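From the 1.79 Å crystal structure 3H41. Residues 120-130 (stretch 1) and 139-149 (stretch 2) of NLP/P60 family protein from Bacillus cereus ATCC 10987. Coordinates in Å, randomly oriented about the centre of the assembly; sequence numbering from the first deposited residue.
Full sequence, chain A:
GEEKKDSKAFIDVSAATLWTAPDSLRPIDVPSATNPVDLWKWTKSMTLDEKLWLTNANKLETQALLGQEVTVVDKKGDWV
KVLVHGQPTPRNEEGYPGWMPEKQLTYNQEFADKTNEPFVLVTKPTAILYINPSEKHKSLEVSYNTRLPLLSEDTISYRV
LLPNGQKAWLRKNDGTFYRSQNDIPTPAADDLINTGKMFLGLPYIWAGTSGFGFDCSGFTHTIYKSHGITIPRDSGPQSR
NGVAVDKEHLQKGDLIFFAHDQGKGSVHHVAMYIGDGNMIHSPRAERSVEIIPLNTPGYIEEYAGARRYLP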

# COMPACT_ATOMS: atom_id res chain seq x y z
N VAL A 120 -10.72 -8.33 -9.80
CA VAL A 120 -9.40 -8.68 -10.23
C VAL A 120 -8.44 -7.95 -9.31
O VAL A 120 -8.62 -6.76 -9.04
CB VAL A 120 -9.13 -8.21 -11.69
CG1 VAL A 120 -7.66 -8.47 -12.09
CG2 VAL A 120 -10.09 -8.93 -12.66
N LEU A 121 -7.48 -8.69 -8.78
CA LEU A 121 -6.44 -8.14 -7.92
C LEU A 121 -5.16 -8.13 -8.75
O LEU A 121 -4.79 -9.13 -9.35
CB LEU A 121 -6.25 -8.98 -6.66
CG LEU A 121 -5.28 -8.31 -5.65
CD1 LEU A 121 -5.85 -8.12 -4.30
CD2 LEU A 121 -4.04 -9.18 -5.58
N VAL A 122 -4.50 -6.98 -8.84
CA VAL A 122 -3.32 -6.86 -9.65
C VAL A 122 -2.18 -7.54 -8.85
O VAL A 122 -1.96 -7.20 -7.70
CB VAL A 122 -3.01 -5.39 -9.90
CG1 VAL A 122 -1.67 -5.24 -10.61
CG2 VAL A 122 -4.10 -4.76 -10.71
N THR A 123 -1.47 -8.47 -9.48
CA THR A 123 -0.55 -9.36 -8.76
C THR A 123 0.92 -9.24 -9.20
O THR A 123 1.76 -10.01 -8.76
CB THR A 123 -1.02 -10.84 -8.86
OG1 THR A 123 -1.30 -11.16 -10.23
CG2 THR A 123 -2.29 -11.03 -8.02
N LYS A 124 1.22 -8.33 -10.10
CA LYS A 124 2.59 -7.91 -10.37
C LYS A 124 2.87 -6.55 -9.70
O LYS A 124 1.96 -5.81 -9.41
CB LYS A 124 2.81 -7.78 -11.88
CG LYS A 124 2.68 -9.11 -12.62
CD LYS A 124 3.94 -9.94 -12.44
CE LYS A 124 3.95 -11.14 -13.41
NZ LYS A 124 2.85 -12.10 -13.08
N PRO A 125 4.15 -6.21 -9.52
CA PRO A 125 4.47 -4.96 -8.79
C PRO A 125 3.74 -3.72 -9.30
O PRO A 125 3.17 -2.94 -8.54
CB PRO A 125 5.99 -4.83 -8.99
CG PRO A 125 6.44 -6.28 -9.12
CD PRO A 125 5.37 -6.94 -9.94
N THR A 126 3.78 -3.53 -10.62
CA THR A 126 2.81 -2.69 -11.28
C THR A 126 2.39 -3.39 -12.58
O THR A 126 3.03 -4.36 -13.02
CB THR A 126 3.34 -1.29 -11.63
OG1 THR A 126 4.37 -1.36 -12.62
CG2 THR A 126 3.83 -0.51 -10.37
N ALA A 127 1.32 -2.91 -13.18
CA ALA A 127 0.87 -3.45 -14.48
C ALA A 127 0.18 -2.35 -15.23
O ALA A 127 -0.29 -1.40 -14.61
CB ALA A 127 -0.13 -4.61 -14.25
N ILE A 128 0.07 -2.50 -16.56
CA ILE A 128 -0.68 -1.55 -17.40
C ILE A 128 -2.14 -2.00 -17.64
O ILE A 128 -2.40 -3.12 -18.06
CB ILE A 128 0.04 -1.26 -18.75
CG1 ILE A 128 1.51 -0.89 -18.51
CG2 ILE A 128 -0.71 -0.10 -19.63
CD1 ILE A 128 1.73 0.32 -17.59
N LEU A 129 -3.07 -1.10 -17.32
CA LEU A 129 -4.49 -1.22 -17.69
C LEU A 129 -4.72 -0.41 -18.95
O LEU A 129 -4.24 0.73 -19.03
CB LEU A 129 -5.39 -0.64 -16.60
CG LEU A 129 -5.69 -1.47 -15.38
CD1 LEU A 129 -6.56 -0.68 -14.45
CD2 LEU A 129 -6.38 -2.71 -15.83
N TYR A 130 -5.47 -0.98 -19.90
CA TYR A 130 -5.81 -0.31 -21.17
C TYR A 130 -7.28 0.04 -21.16
O TYR A 130 -8.11 -0.84 -21.02
CB TYR A 130 -5.52 -1.21 -22.39
CG TYR A 130 -4.08 -1.69 -22.36
CD1 TYR A 130 -3.04 -0.85 -22.78
CD2 TYR A 130 -3.74 -2.92 -21.83
CE1 TYR A 130 -1.73 -1.25 -22.71
CE2 TYR A 130 -2.40 -3.32 -21.73
CZ TYR A 130 -1.41 -2.47 -22.18
OH TYR A 130 -0.08 -2.80 -22.11
N SER A 139 -4.45 4.81 -21.05
CA SER A 139 -4.01 3.65 -20.31
C SER A 139 -3.54 4.13 -18.94
O SER A 139 -3.42 5.34 -18.72
CB SER A 139 -2.87 2.95 -21.05
OG SER A 139 -1.77 3.84 -21.30
N LEU A 140 -3.34 3.21 -18.00
CA LEU A 140 -2.96 3.58 -16.63
C LEU A 140 -2.04 2.51 -16.05
O LEU A 140 -2.36 1.31 -16.08
CB LEU A 140 -4.20 3.70 -15.74
CG LEU A 140 -3.98 4.12 -14.30
CD1 LEU A 140 -3.34 5.55 -14.29
CD2 LEU A 140 -5.30 4.14 -13.54
N GLU A 141 -0.90 2.94 -15.53
CA GLU A 141 -0.05 2.01 -14.78
C GLU A 141 -0.60 1.90 -13.34
O GLU A 141 -0.62 2.88 -12.59
CB GLU A 141 1.39 2.49 -14.76
CG GLU A 141 2.31 1.48 -14.06
CD GLU A 141 3.79 1.91 -14.05
OE1 GLU A 141 4.13 2.99 -14.54
OE2 GLU A 141 4.64 1.13 -13.57
N VAL A 142 -0.98 0.68 -12.93
CA VAL A 142 -1.59 0.47 -11.63
C VAL A 142 -0.68 -0.38 -10.74
O VAL A 142 0.14 -1.21 -11.22
CB VAL A 142 -2.98 -0.16 -11.73
CG1 VAL A 142 -3.96 0.87 -12.36
CG2 VAL A 142 -2.96 -1.45 -12.55
N SER A 143 -0.86 -0.23 -9.42
CA SER A 143 -0.09 -0.96 -8.44
C SER A 143 -0.60 -2.37 -8.11
O SER A 143 -1.78 -2.62 -8.08
CB SER A 143 -0.12 -0.16 -7.12
OG SER A 143 0.44 -0.89 -6.04
N TYR A 144 0.33 -3.27 -7.82
CA TYR A 144 0.08 -4.45 -7.02
C TYR A 144 -0.96 -4.09 -5.96
O TYR A 144 -0.91 -3.03 -5.32
CB TYR A 144 1.38 -4.89 -6.31
CG TYR A 144 1.19 -6.16 -5.53
CD1 TYR A 144 1.11 -7.38 -6.19
CD2 TYR A 144 1.00 -6.15 -4.15
CE1 TYR A 144 0.91 -8.56 -5.49
CE2 TYR A 144 0.78 -7.34 -3.43
CZ TYR A 144 0.72 -8.55 -4.13
OH TYR A 144 0.47 -9.78 -3.51
N ASN A 145 -1.93 -4.97 -5.81
CA ASN A 145 -2.94 -4.90 -4.74
C ASN A 145 -4.12 -3.98 -5.07
O ASN A 145 -4.99 -3.80 -4.23
CB ASN A 145 -2.34 -4.48 -3.39
CG ASN A 145 -3.27 -4.78 -2.22
OD1 ASN A 145 -3.91 -5.85 -2.16
ND2 ASN A 145 -3.38 -3.81 -1.30
N THR A 146 -4.13 -3.41 -6.26
CA THR A 146 -5.30 -2.70 -6.82
C THR A 146 -6.40 -3.75 -7.07
O THR A 146 -6.10 -4.84 -7.57
CB THR A 146 -4.92 -1.98 -8.12
OG1 THR A 146 -3.87 -1.00 -7.86
CG2 THR A 146 -6.16 -1.31 -8.79
N ARG A 147 -7.64 -3.44 -6.68
CA ARG A 147 -8.78 -4.31 -6.90
C ARG A 147 -9.82 -3.57 -7.71
O ARG A 147 -10.24 -2.50 -7.32
CB ARG A 147 -9.42 -4.78 -5.60
CG ARG A 147 -8.50 -5.51 -4.65
CD ARG A 147 -8.02 -4.59 -3.50
NE ARG A 147 -7.11 -5.32 -2.62
CZ ARG A 147 -7.48 -6.25 -1.74
NH1 ARG A 147 -8.76 -6.54 -1.54
NH2 ARG A 147 -6.57 -6.87 -1.02
N LEU A 148 -10.24 -4.15 -8.83
CA LEU A 148 -11.30 -3.58 -9.64
C LEU A 148 -12.33 -4.65 -10.00
O LEU A 148 -11.97 -5.81 -10.27
CB LEU A 148 -10.73 -2.94 -10.90
CG LEU A 148 -9.76 -1.77 -10.67
CD1 LEU A 148 -8.94 -1.53 -11.93
CD2 LEU A 148 -10.45 -0.49 -10.22
N PRO A 149 -13.61 -4.27 -10.04
CA PRO A 149 -14.63 -5.29 -10.35
C PRO A 149 -14.42 -5.97 -11.71
O PRO A 149 -14.13 -5.30 -12.70
CB PRO A 149 -15.93 -4.48 -10.37
CG PRO A 149 -15.67 -3.25 -9.58
CD PRO A 149 -14.21 -2.96 -9.76

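How does stretch 2 begin its pairing? Ser139 to Ser143 run antiparallel to Thr126 to Tyr130. Leu140 N donates to Leu129 O and Leu129 N to Leu140 O, both at 2.8 Å, so the N and O of both residues are paired across the strands. Exposed Ser139, small and polar, sits beside Tyr130.

What do Glu141 and Val142 add? The extended Glu141 side chain brings OE2 within 2.7 Å of Thr126 OG1, which donates a hydrogen bond, while Ile128 CD1 packs 3.6 Å from Glu141 CB. On the other face, buried Val142 places CG1 3.7 Å from Leu129 CD1; Val142 N donates to Ala127 O at 2.8 Å.

How does the chain turn between the two ladders? A type II turn spans Ser143 to Thr146, and Thr146 OG1 donates to Ser143 O at 2.7 Å. Tyr144 N reaches Pro125 O and Asn145 N reaches Val122 O, both hydrogen bonds of 2.9 Å. The buried Tyr144 ring meets the Lys124 and Thr123 backbone at its edge.

What closes the contact? Thr146 O accepts from Val122 N at 3.0 Å. Arg147 lays its guanidinium face against Leu121 CD1, while Arg147 NH2 donates to Asn145 OD1 at 3.1 Å. Leu148 CD1 meets Leu129 CD1 at 3.6 Å, an apolar contact suited to burial.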